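Local coordinates for protein cytosolic phospholipase A2 delta (PDB 5IZ5) that hydrolyses glycerophospholipids at the sn-2 position in a calcium-dependent manner, with a preference for linoleic acid there, at residues 36-41 with 134-139; 107-112 with 128-133; 328-333 with 657-662; 672-677 with 732-737. The protein carries 3 engineered substitutions. All blocks are in the same frame, centred on the assembly; numbering follows the deposited sequence.

Contact 1: 36-41 with 134-139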
# COMPACT_ATOMS: atom_id res chain seq x y z
N ARG B 36 1.08 35.72 -23.93
CA ARG B 36 1.56 36.04 -25.28
C ARG B 36 1.93 34.79 -26.07
O ARG B 36 2.40 33.80 -25.49
CB ARG B 36 2.78 36.95 -25.21
CG ARG B 36 2.51 38.35 -24.66
CD ARG B 36 3.81 39.11 -24.48
NE ARG B 36 4.66 38.50 -23.45
CZ ARG B 36 4.61 38.78 -22.15
NH1 ARG B 36 3.76 39.69 -21.67
NH2 ARG B 36 5.43 38.16 -21.31
N ASN B 37 1.73 34.86 -27.38
CA ASN B 37 2.17 33.82 -28.32
C ASN B 37 1.45 32.48 -28.15
O ASN B 37 2.05 31.43 -28.33
CB ASN B 37 3.69 33.61 -28.24
CG ASN B 37 4.46 34.92 -28.24
OD1 ASN B 37 4.19 35.81 -29.04
ND2 ASN B 37 5.42 35.05 -27.33
N LEU B 38 0.17 32.52 -27.80
CA LEU B 38 -0.60 31.28 -27.66
C LEU B 38 -0.94 30.70 -29.04
O LEU B 38 -1.04 31.43 -30.02
CB LEU B 38 -1.89 31.52 -26.87
CG LEU B 38 -1.76 32.05 -25.44
CD1 LEU B 38 -3.14 32.19 -24.83
CD2 LEU B 38 -0.89 31.14 -24.58
N ARG B 39 -1.12 29.39 -29.09
CA ARG B 39 -1.40 28.65 -30.33
C ARG B 39 -2.84 28.86 -30.82
O ARG B 39 -3.77 28.87 -30.02
CB ARG B 39 -1.18 27.16 -30.07
CG ARG B 39 0.22 26.84 -29.54
CD ARG B 39 1.29 26.94 -30.61
NE ARG B 39 1.07 25.95 -31.66
CZ ARG B 39 1.68 25.92 -32.84
NH1 ARG B 39 2.57 26.85 -33.18
NH2 ARG B 39 1.38 24.96 -33.70
N TRP B 40 -3.01 29.01 -32.14
CA TRP B 40 -4.33 29.24 -32.74
C TRP B 40 -5.20 27.97 -32.70
O TRP B 40 -4.68 26.86 -32.63
CB TRP B 40 -4.19 29.71 -34.20
CG TRP B 40 -3.60 31.09 -34.38
CD1 TRP B 40 -2.76 31.74 -33.52
CD2 TRP B 40 -3.78 31.96 -35.50
NE1 TRP B 40 -2.42 32.97 -34.03
CE2 TRP B 40 -3.03 33.13 -35.25
CE3 TRP B 40 -4.51 31.87 -36.69
CZ2 TRP B 40 -2.99 34.21 -36.14
CZ3 TRP B 40 -4.47 32.94 -37.58
CH2 TRP B 40 -3.71 34.09 -37.30
N ALA B 41 -6.52 28.15 -32.74
CA ALA B 41 -7.46 27.04 -32.83
C ALA B 41 -7.42 26.47 -34.24
O ALA B 41 -7.34 25.26 -34.41
CB ALA B 41 -8.87 27.49 -32.49
N GLY B 134 10.40 27.41 -26.09
CA GLY B 134 8.97 27.67 -26.09
C GLY B 134 8.71 29.16 -25.99
O GLY B 134 9.33 29.86 -25.18
N GLU B 135 7.79 29.62 -26.82
CA GLU B 135 7.60 31.03 -27.07
C GLU B 135 6.40 31.56 -26.28
O GLU B 135 6.24 32.76 -26.16
CB GLU B 135 7.42 31.24 -28.59
CG GLU B 135 8.58 30.70 -29.40
CD GLU B 135 8.47 30.97 -30.89
OE1 GLU B 135 7.36 30.85 -31.45
OE2 GLU B 135 9.50 31.30 -31.51
N GLU B 136 5.60 30.67 -25.69
CA GLU B 136 4.38 31.06 -24.98
C GLU B 136 4.76 31.63 -23.60
O GLU B 136 5.63 31.09 -22.93
CB GLU B 136 3.43 29.84 -24.85
CG GLU B 136 3.68 28.71 -25.86
CD GLU B 136 2.46 27.88 -26.22
OE1 GLU B 136 1.37 28.12 -25.66
OE2 GLU B 136 2.62 26.97 -27.08
N GLU B 137 4.14 32.75 -23.20
CA GLU B 137 4.46 33.38 -21.90
C GLU B 137 3.21 33.83 -21.14
O GLU B 137 2.25 34.29 -21.75
CB GLU B 137 5.37 34.59 -22.09
CG GLU B 137 6.73 34.25 -22.70
CD GLU B 137 7.68 35.43 -22.77
OE1 GLU B 137 7.29 36.56 -22.40
OE2 GLU B 137 8.83 35.22 -23.21
N LEU B 138 3.26 33.71 -19.81
CA LEU B 138 2.17 34.13 -18.92
C LEU B 138 2.72 35.08 -17.85
O LEU B 138 3.61 34.71 -17.09
CB LEU B 138 1.54 32.91 -18.24
CG LEU B 138 0.10 32.95 -17.71
CD1 LEU B 138 -0.04 32.08 -16.47
CD2 LEU B 138 -0.43 34.34 -17.41
N ASP B 139 2.18 36.30 -17.79
CA ASP B 139 2.57 37.27 -16.76
C ASP B 139 1.61 37.24 -15.58
O ASP B 139 0.40 37.39 -15.75
CB ASP B 139 2.60 38.69 -17.32
CG ASP B 139 3.80 38.93 -18.22
OD1 ASP B 139 4.69 38.06 -18.32
OD2 ASP B 139 3.84 40.02 -18.84

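Contact 2: 107-112 with 128-133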
# COMPACT_ATOMS: atom_id res chain seq x y z
N ILE B 107 -5.97 22.39 -23.76
CA ILE B 107 -5.03 23.14 -22.95
C ILE B 107 -3.92 23.67 -23.86
O ILE B 107 -3.37 22.92 -24.67
CB ILE B 107 -4.46 22.27 -21.81
CG1 ILE B 107 -3.79 23.14 -20.75
CG2 ILE B 107 -3.49 21.20 -22.33
CD1 ILE B 107 -3.61 22.44 -19.43
N CYS B 108 -3.62 24.96 -23.76
CA CYS B 108 -2.52 25.54 -24.53
C CYS B 108 -1.35 26.00 -23.66
O CYS B 108 -0.32 26.40 -24.19
CB CYS B 108 -3.00 26.70 -25.42
SG CYS B 108 -4.22 27.82 -24.70
N PHE B 109 -1.49 25.92 -22.34
CA PHE B 109 -0.44 26.36 -21.43
C PHE B 109 -0.68 25.80 -20.03
O PHE B 109 -1.82 25.77 -19.55
CB PHE B 109 -0.41 27.89 -21.37
CG PHE B 109 0.80 28.45 -20.68
CD1 PHE B 109 1.93 28.80 -21.41
CD2 PHE B 109 0.82 28.64 -19.30
CE1 PHE B 109 3.05 29.33 -20.78
CE2 PHE B 109 1.93 29.16 -18.67
CZ PHE B 109 3.05 29.50 -19.41
N LYS B 110 0.39 25.35 -19.37
CA LYS B 110 0.32 24.82 -18.02
C LYS B 110 1.65 25.02 -17.32
O LYS B 110 2.70 24.66 -17.85
CB LYS B 110 -0.04 23.34 -18.03
CG LYS B 110 -0.03 22.69 -16.65
CD LYS B 110 -0.92 21.45 -16.60
CE LYS B 110 -0.56 20.55 -15.43
NZ LYS B 110 -1.62 19.55 -15.13
N VAL B 111 1.60 25.62 -16.13
CA VAL B 111 2.75 25.68 -15.24
C VAL B 111 2.37 25.30 -13.82
O VAL B 111 1.25 25.58 -13.37
CB VAL B 111 3.41 27.08 -15.27
CG1 VAL B 111 2.48 28.15 -14.70
CG2 VAL B 111 4.71 27.07 -14.49
N LEU B 112 3.29 24.62 -13.12
CA LEU B 112 3.14 24.32 -11.70
C LEU B 112 4.15 25.16 -10.96
O LEU B 112 5.33 25.18 -11.33
CB LEU B 112 3.39 22.84 -11.41
CG LEU B 112 2.26 21.84 -11.58
CD1 LEU B 112 1.33 22.24 -12.68
CD2 LEU B 112 2.81 20.44 -11.81
N PHE B 128 6.07 33.31 -16.78
CA PHE B 128 6.25 31.87 -16.90
C PHE B 128 6.40 31.47 -18.36
O PHE B 128 5.62 31.92 -19.21
CB PHE B 128 5.05 31.14 -16.28
CG PHE B 128 4.93 31.33 -14.79
CD1 PHE B 128 5.81 30.69 -13.93
CD2 PHE B 128 3.93 32.12 -14.24
CE1 PHE B 128 5.70 30.85 -12.55
CE2 PHE B 128 3.81 32.28 -12.87
CZ PHE B 128 4.70 31.64 -12.02
N SER B 129 7.37 30.60 -18.65
CA SER B 129 7.67 30.14 -20.01
C SER B 129 7.54 28.64 -20.10
O SER B 129 7.93 27.94 -19.18
CB SER B 129 9.10 30.50 -20.42
OG SER B 129 9.56 29.62 -21.43
N GLN B 130 7.06 28.15 -21.24
CA GLN B 130 6.74 26.74 -21.41
C GLN B 130 7.97 25.84 -21.58
O GLN B 130 8.21 24.93 -20.78
CB GLN B 130 5.85 26.56 -22.65
CG GLN B 130 4.91 25.36 -22.59
CD GLN B 130 3.73 25.60 -21.68
OE1 GLN B 130 3.79 26.46 -20.81
NE2 GLN B 130 2.65 24.85 -21.89
N SER B 131 8.73 26.12 -22.63
CA SER B 131 9.82 25.25 -23.06
C SER B 131 11.07 26.11 -23.24
O SER B 131 10.97 27.34 -23.29
CB SER B 131 9.43 24.50 -24.36
OG SER B 131 10.12 24.97 -25.51
N PRO B 132 12.26 25.47 -23.32
CA PRO B 132 13.52 26.21 -23.43
C PRO B 132 13.53 27.17 -24.62
O PRO B 132 14.06 28.28 -24.53
CB PRO B 132 14.59 25.11 -23.57
CG PRO B 132 13.85 23.85 -23.87
CD PRO B 132 12.47 24.01 -23.32
N GLN B 133 12.95 26.72 -25.73
CA GLN B 133 12.71 27.57 -26.88
C GLN B 133 11.23 27.94 -26.99
O GLN B 133 10.85 28.70 -27.88
CB GLN B 133 13.15 26.84 -28.14
CG GLN B 133 12.97 27.62 -29.43
CD GLN B 133 13.59 26.92 -30.62
OE1 GLN B 133 14.08 25.79 -30.50
NE2 GLN B 133 13.57 27.58 -31.78

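Contact 3: 328-333 with 657-662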
# COMPACT_ATOMS: atom_id res chain seq x y z
N GLY B 328 14.89 -11.50 13.22
CA GLY B 328 13.82 -11.53 12.22
C GLY B 328 13.98 -12.66 11.23
O GLY B 328 15.10 -13.06 10.90
N ILE B 329 12.86 -13.23 10.81
CA ILE B 329 12.80 -14.11 9.66
C ILE B 329 12.25 -13.31 8.50
O ILE B 329 11.24 -12.62 8.66
CB ILE B 329 11.80 -15.27 9.85
CG1 ILE B 329 12.28 -16.25 10.91
CG2 ILE B 329 11.60 -16.02 8.54
CD1 ILE B 329 11.19 -17.18 11.42
N MET B 330 12.87 -13.46 7.34
CA MET B 330 12.50 -12.70 6.15
C MET B 330 12.38 -13.66 4.98
O MET B 330 13.35 -14.33 4.62
CB MET B 330 13.62 -11.68 5.93
CG MET B 330 13.68 -10.90 4.64
SD MET B 330 15.01 -9.69 4.83
CE MET B 330 16.38 -10.36 3.87
N ALA B 331 11.18 -13.77 4.43
CA ALA B 331 10.88 -14.73 3.37
C ALA B 331 10.60 -14.00 2.07
O ALA B 331 10.04 -12.90 2.09
CB ALA B 331 9.69 -15.60 3.76
N THR B 332 11.00 -14.60 0.95
CA THR B 332 10.76 -14.05 -0.37
C THR B 332 9.49 -14.67 -0.95
O THR B 332 8.81 -15.47 -0.29
CB THR B 332 11.93 -14.34 -1.34
OG1 THR B 332 11.97 -15.74 -1.66
CG2 THR B 332 13.26 -13.91 -0.76
N GLY B 333 9.20 -14.34 -2.20
CA GLY B 333 8.08 -14.94 -2.90
C GLY B 333 8.41 -16.24 -3.60
O GLY B 333 9.55 -16.73 -3.55
N ASN B 657 12.09 -9.12 -5.20
CA ASN B 657 11.65 -10.32 -4.50
C ASN B 657 12.18 -10.41 -3.07
O ASN B 657 12.83 -11.40 -2.70
CB ASN B 657 12.07 -11.55 -5.31
CG ASN B 657 11.43 -12.84 -4.81
OD1 ASN B 657 10.35 -12.83 -4.23
ND2 ASN B 657 12.11 -13.96 -5.05
N THR B 658 11.85 -9.40 -2.26
CA THR B 658 12.29 -9.33 -0.87
C THR B 658 11.20 -8.76 0.05
O THR B 658 10.39 -7.92 -0.36
CB THR B 658 13.54 -8.45 -0.73
OG1 THR B 658 14.03 -8.52 0.62
CG2 THR B 658 13.25 -6.97 -1.08
N SER B 659 11.19 -9.24 1.29
CA SER B 659 10.32 -8.68 2.33
C SER B 659 11.11 -7.81 3.30
O SER B 659 10.62 -7.46 4.37
CB SER B 659 9.58 -9.81 3.06
OG SER B 659 10.47 -10.66 3.76
N SER B 660 12.31 -7.40 2.90
CA SER B 660 13.26 -6.70 3.77
C SER B 660 12.88 -5.29 4.25
O SER B 660 13.28 -4.90 5.34
CB SER B 660 14.63 -6.64 3.09
OG SER B 660 14.58 -5.91 1.88
N PRO B 661 12.12 -4.52 3.45
CA PRO B 661 11.78 -3.16 3.91
C PRO B 661 11.17 -3.08 5.32
O PRO B 661 11.43 -2.13 6.06
CB PRO B 661 10.78 -2.68 2.86
CG PRO B 661 11.15 -3.45 1.64
CD PRO B 661 11.55 -4.81 2.12
N SER B 662 10.37 -4.07 5.68
CA SER B 662 9.78 -4.14 7.02
C SER B 662 10.83 -4.34 8.12
O SER B 662 10.62 -3.93 9.27
CB SER B 662 8.72 -5.25 7.08
OG SER B 662 7.47 -4.78 6.58

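Contact 4: 672-677 with 732-737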
# COMPACT_ATOMS: atom_id res chain seq x y z
N LEU B 672 19.84 -9.62 14.01
CA LEU B 672 20.04 -10.78 13.15
C LEU B 672 18.81 -11.02 12.28
O LEU B 672 17.68 -10.96 12.77
CB LEU B 672 20.32 -12.03 14.00
CG LEU B 672 20.37 -13.37 13.27
CD1 LEU B 672 21.54 -13.41 12.30
CD2 LEU B 672 20.46 -14.52 14.26
N ILE B 673 19.04 -11.30 11.00
CA ILE B 673 17.96 -11.66 10.08
C ILE B 673 18.26 -13.01 9.45
O ILE B 673 19.31 -13.19 8.83
CB ILE B 673 17.79 -10.61 8.96
CG1 ILE B 673 17.45 -9.25 9.56
CG2 ILE B 673 16.69 -11.04 8.00
CD1 ILE B 673 17.60 -8.10 8.59
N LEU B 674 17.33 -13.95 9.60
CA LEU B 674 17.40 -15.21 8.88
C LEU B 674 16.65 -15.01 7.57
O LEU B 674 15.43 -14.85 7.57
CB LEU B 674 16.79 -16.36 9.69
CG LEU B 674 17.29 -16.51 11.13
CD1 LEU B 674 16.66 -17.73 11.78
CD2 LEU B 674 18.81 -16.60 11.19
N SER B 675 17.40 -14.99 6.48
CA SER B 675 16.88 -14.73 5.15
C SER B 675 16.62 -16.04 4.42
O SER B 675 17.56 -16.77 4.08
CB SER B 675 17.87 -13.89 4.35
OG SER B 675 17.53 -13.84 2.97
N PHE B 676 15.35 -16.33 4.19
CA PHE B 676 14.97 -17.52 3.43
C PHE B 676 14.61 -17.12 2.00
O PHE B 676 13.74 -16.28 1.78
CB PHE B 676 13.80 -18.22 4.10
CG PHE B 676 14.08 -18.65 5.53
CD1 PHE B 676 15.24 -19.34 5.86
CD2 PHE B 676 13.15 -18.41 6.52
CE1 PHE B 676 15.48 -19.75 7.17
CE2 PHE B 676 13.38 -18.82 7.83
CZ PHE B 676 14.55 -19.49 8.15
N ASP B 677 15.30 -17.72 1.03
CA ASP B 677 15.14 -17.36 -0.38
C ASP B 677 14.63 -18.56 -1.14
O ASP B 677 15.21 -19.66 -1.08
CB ASP B 677 16.47 -16.90 -0.96
CG ASP B 677 16.34 -16.36 -2.38
OD1 ASP B 677 16.43 -15.13 -2.57
OD2 ASP B 677 16.15 -17.18 -3.31
N LEU B 732 22.01 -14.32 7.90
CA LEU B 732 22.19 -15.72 7.56
C LEU B 732 21.22 -16.04 6.44
O LEU B 732 20.01 -15.99 6.64
CB LEU B 732 21.89 -16.62 8.76
CG LEU B 732 23.05 -17.36 9.44
CD1 LEU B 732 24.36 -16.59 9.39
CD2 LEU B 732 22.68 -17.68 10.87
N HIS B 733 21.77 -16.38 5.28
CA HIS B 733 20.99 -16.55 4.07
C HIS B 733 20.89 -18.03 3.69
O HIS B 733 21.91 -18.73 3.59
CB HIS B 733 21.66 -15.77 2.95
CG HIS B 733 20.88 -15.76 1.68
ND1 HIS B 733 19.69 -15.08 1.54
CD2 HIS B 733 21.13 -16.34 0.48
CE1 HIS B 733 19.24 -15.24 0.31
NE2 HIS B 733 20.09 -16.01 -0.36
N PHE B 734 19.66 -18.48 3.46
CA PHE B 734 19.37 -19.87 3.15
C PHE B 734 18.78 -19.99 1.75
O PHE B 734 17.56 -19.88 1.57
CB PHE B 734 18.38 -20.44 4.17
CG PHE B 734 18.88 -20.40 5.58
CD1 PHE B 734 19.42 -21.53 6.18
CD2 PHE B 734 18.82 -19.21 6.31
CE1 PHE B 734 19.88 -21.48 7.49
CE2 PHE B 734 19.28 -19.16 7.61
CZ PHE B 734 19.81 -20.30 8.20
N PRO B 735 19.63 -20.24 0.75
CA PRO B 735 19.10 -20.40 -0.60
C PRO B 735 18.39 -21.73 -0.77
O PRO B 735 18.63 -22.68 -0.02
CB PRO B 735 20.35 -20.33 -1.48
CG PRO B 735 21.46 -20.78 -0.61
CD PRO B 735 21.10 -20.36 0.79
N LEU B 736 17.50 -21.79 -1.76
CA LEU B 736 16.80 -23.03 -2.04
C LEU B 736 17.71 -23.92 -2.89
O LEU B 736 17.80 -23.76 -4.10
CB LEU B 736 15.48 -22.76 -2.75
CG LEU B 736 14.60 -23.99 -3.02
CD1 LEU B 736 14.30 -24.78 -1.75
CD2 LEU B 736 13.31 -23.54 -3.68
N VAL B 737 18.39 -24.85 -2.22
CA VAL B 737 19.38 -25.69 -2.88
C VAL B 737 19.37 -27.09 -2.27
O VAL B 737 19.20 -27.24 -1.06
CB VAL B 737 20.79 -25.06 -2.80
CG1 VAL B 737 21.31 -25.02 -1.36
CG2 VAL B 737 21.77 -25.78 -3.71
O HOH W 1 15.58 -21.69 0.92
O HOH W 2 17.08 -19.84 -3.66

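Contact 1: 36-41 with 134-139
The guanidinium of Arg36 is held between two carboxylates that it meets in different ways, and Arg36, Glu137 and Asp139 form a salt-bridge network. NH2 of Arg36 meets OE1 of Glu137 at 2.7 Å, almost straight off the end of the C-O bond and in the guanidinium plane. The carboxylate of Glu137 itself stands nearly perpendicular to that plane. The same guanidinium grips Asp139 end-on with two nitrogens: NH1 lies 2.9 Å from OD2 and NH2 lies 3.1 Å from OD1. Both oxygens are approached from above the carboxylate plane. NH2 thus serves both acids, and NE adds a weak bond to OE1 of Glu137. The Arg36 chain bends at its third torsion (chi3 -65°), which places NE for this. Glu34 pairs with NH1 as well, and Thr127 bonds OD1 of Asp139, so the network extends to strand 124-129. Here strand 21-36 makes its last antiparallel pair with strand 137-146 in the N-terminal C2 domain. Arg36 and Glu137 form a hydrogen-bonded pair, N of Arg36 to O of Glu137 at 2.9 Å and N of Glu137 to O of Arg36 at 3.1 Å. The chain then leaves the sheet at Asn37, whose phi is positive. The side chain of Asn37 stays in touch: ND2 donates to O of Glu135 at 2.7 Å. Farther along, OE2 of Glu136 rests 3.4 Å from CG of Arg39, the two side chains crossing at about a right angle. Arg39 lies about 7 Å, side chain to side chain, from Asp98, a predicted calcium ligand.

Contact 2: 107-112 with 128-133
The ring of Phe109 carries the amide oxygen of Gln130 over one face and the carbonyl O of Phe128 at its edge. OE1 of Gln130 sits 2.9 Å above the ring plane, displaced toward the rim at CD1 and CE1. The amide and ring planes are 33° apart. At the edge, CZ of Phe109 is 3.5 Å from O of Phe128. The Phe128 ring has CG1 of Val111 over one face, a CH-pi contact 4.3 Å from the centroid. CG2 of Val111 touches CD1 of the same ring at 3.8 Å. The bend at chi2 (76°) turns CD of Gln130 back toward Phe109. An alanine in place of Phe109 would probably leave the Gln130 amide without the ring beneath it and open a gap beside CB of Phe128. Strand 106-114 has a classic beta bulge here, with Cys108 and Phe109 together opposite Ile96. That strand lies at one edge of its four-stranded sheet, and strand 124-129 belongs to the other sheet of the C2 beta sandwich. Phe109 packs between the two sheets, against Ile96 of strand 91-98 and Leu138 of strand 137-146, while Phe128 meets Val140 and Phe142 and takes Tyr113 edge-to-face.

Contact 3: 328-333 with 657-662
Met330 and Ser659 point toward each other where strand 327-331 of the catalytic domain's mixed sheet runs out into the glycine-rich turn. This strand-turn-helix leads into helix 335-351 and carries Gly334 and Gly335, which bind substrate, as in the patatin-like catalytic fold. The segment 657-662 passes in nearly the opposite direction. CG of Met330 lies anti to its backbone N (chi1 169°), and this carries the methylene to 3.3 Å from OG of Ser659. Beyond it, SD of Met330 rests 3.5 Å from CB of Ser660. OG of Ser659 sits between its own backbone N and carbonyl carbon, and donates to O of Ala331 at 2.8 Å, tilted 32° from the carbonyl plane. Ser362 also bonds it, so this buried hydroxyl is bonded to both Ala331 and Ser362. Next along, the side chain of Asn657 lies across that of Thr332. CG2 of Thr332 lies against O of Asn657 at 3.2 Å, and CB of Thr332 faces OD1 of Asn657. OG1 of Thr332 turns to the O of Gly333 in its own segment and also takes the backbone N of Tyr678. Within segment 657-662, OG of Ser660 and OG1 of Thr658 are hydrogen-bonded to each other. Gly333 lies about 4 Å from the side chain of the nucleophile Ser365. Asn657 ties down this backbone: N of Gly333 donates to OD1 of Asn657 at 2.8 Å, with an N-H...O angle of 151°.

Contact 4: 672-677 with 732-737
Phe676 and Phe734 lie side by side and point the same way, with CE1 of Phe676 only 3.5 Å from CD2 of Phe734. Their planes are 56° apart, and CE1 of Phe676 comes over one face of the Phe734 ring. Leu674 and Leu732 continue this tight side, CD2 of Leu674 against CB of Leu732 at 3.9 Å. Helix 335-351 covers Leu674 and Phe676, and helix 797-810 covers Leu732. By contrast, the end at Asp677 and Leu736 is looser and bridged by water. Water 1 donates to O of Asp677 and to O of Phe734. Water 2 accepts from N of Leu736 at 2.8 Å and lies at OD2 of Asp677, which Ser679 N also bonds. Strands 672-676 and 730-734 are parallel neighbours in the mixed sheet of the catalytic domain, bonded in the usual alternating ladder. N of Phe734 donates to O of Ser675 at 2.8 Å. N of Asp677 donates to O of Phe734 at 3.2 Å. On the other face, Ser675 and His733 form a polar pair. OG of Ser675 meets ND1 of His733 at 2.9 Å, at the edge of the imidazole and in its plane. NE2 of His733 bonds O of Pro683, which probably fixes the turn of the ring. An alanine in place of His733 would probably leave the Ser675 hydroxyl and the Pro683 carbonyl without these partners.

Contacts 1 and 2 belong to the N-terminal C2 domain, contacts 3 and 4 to the catalytic domain. The centres of contacts 1 and 2 are about 8 Å apart, and contact 2 is nested along the chain inside the loop closed by contact 1. N of Phe128 and O of Leu138, 2.8 Å apart, join them. Contacts 3 and 4 are about 10 Å apart between centres and share one sheet: N of Leu674 lies 2.7 Å from O of Gly328. Contact 3 borders the nucleophile Ser365, while Asp677 of contact 4 is about 12 Å from it, side chain to side chain. Contacts 2 and 3 are about 29 Å apart at their nearest atoms.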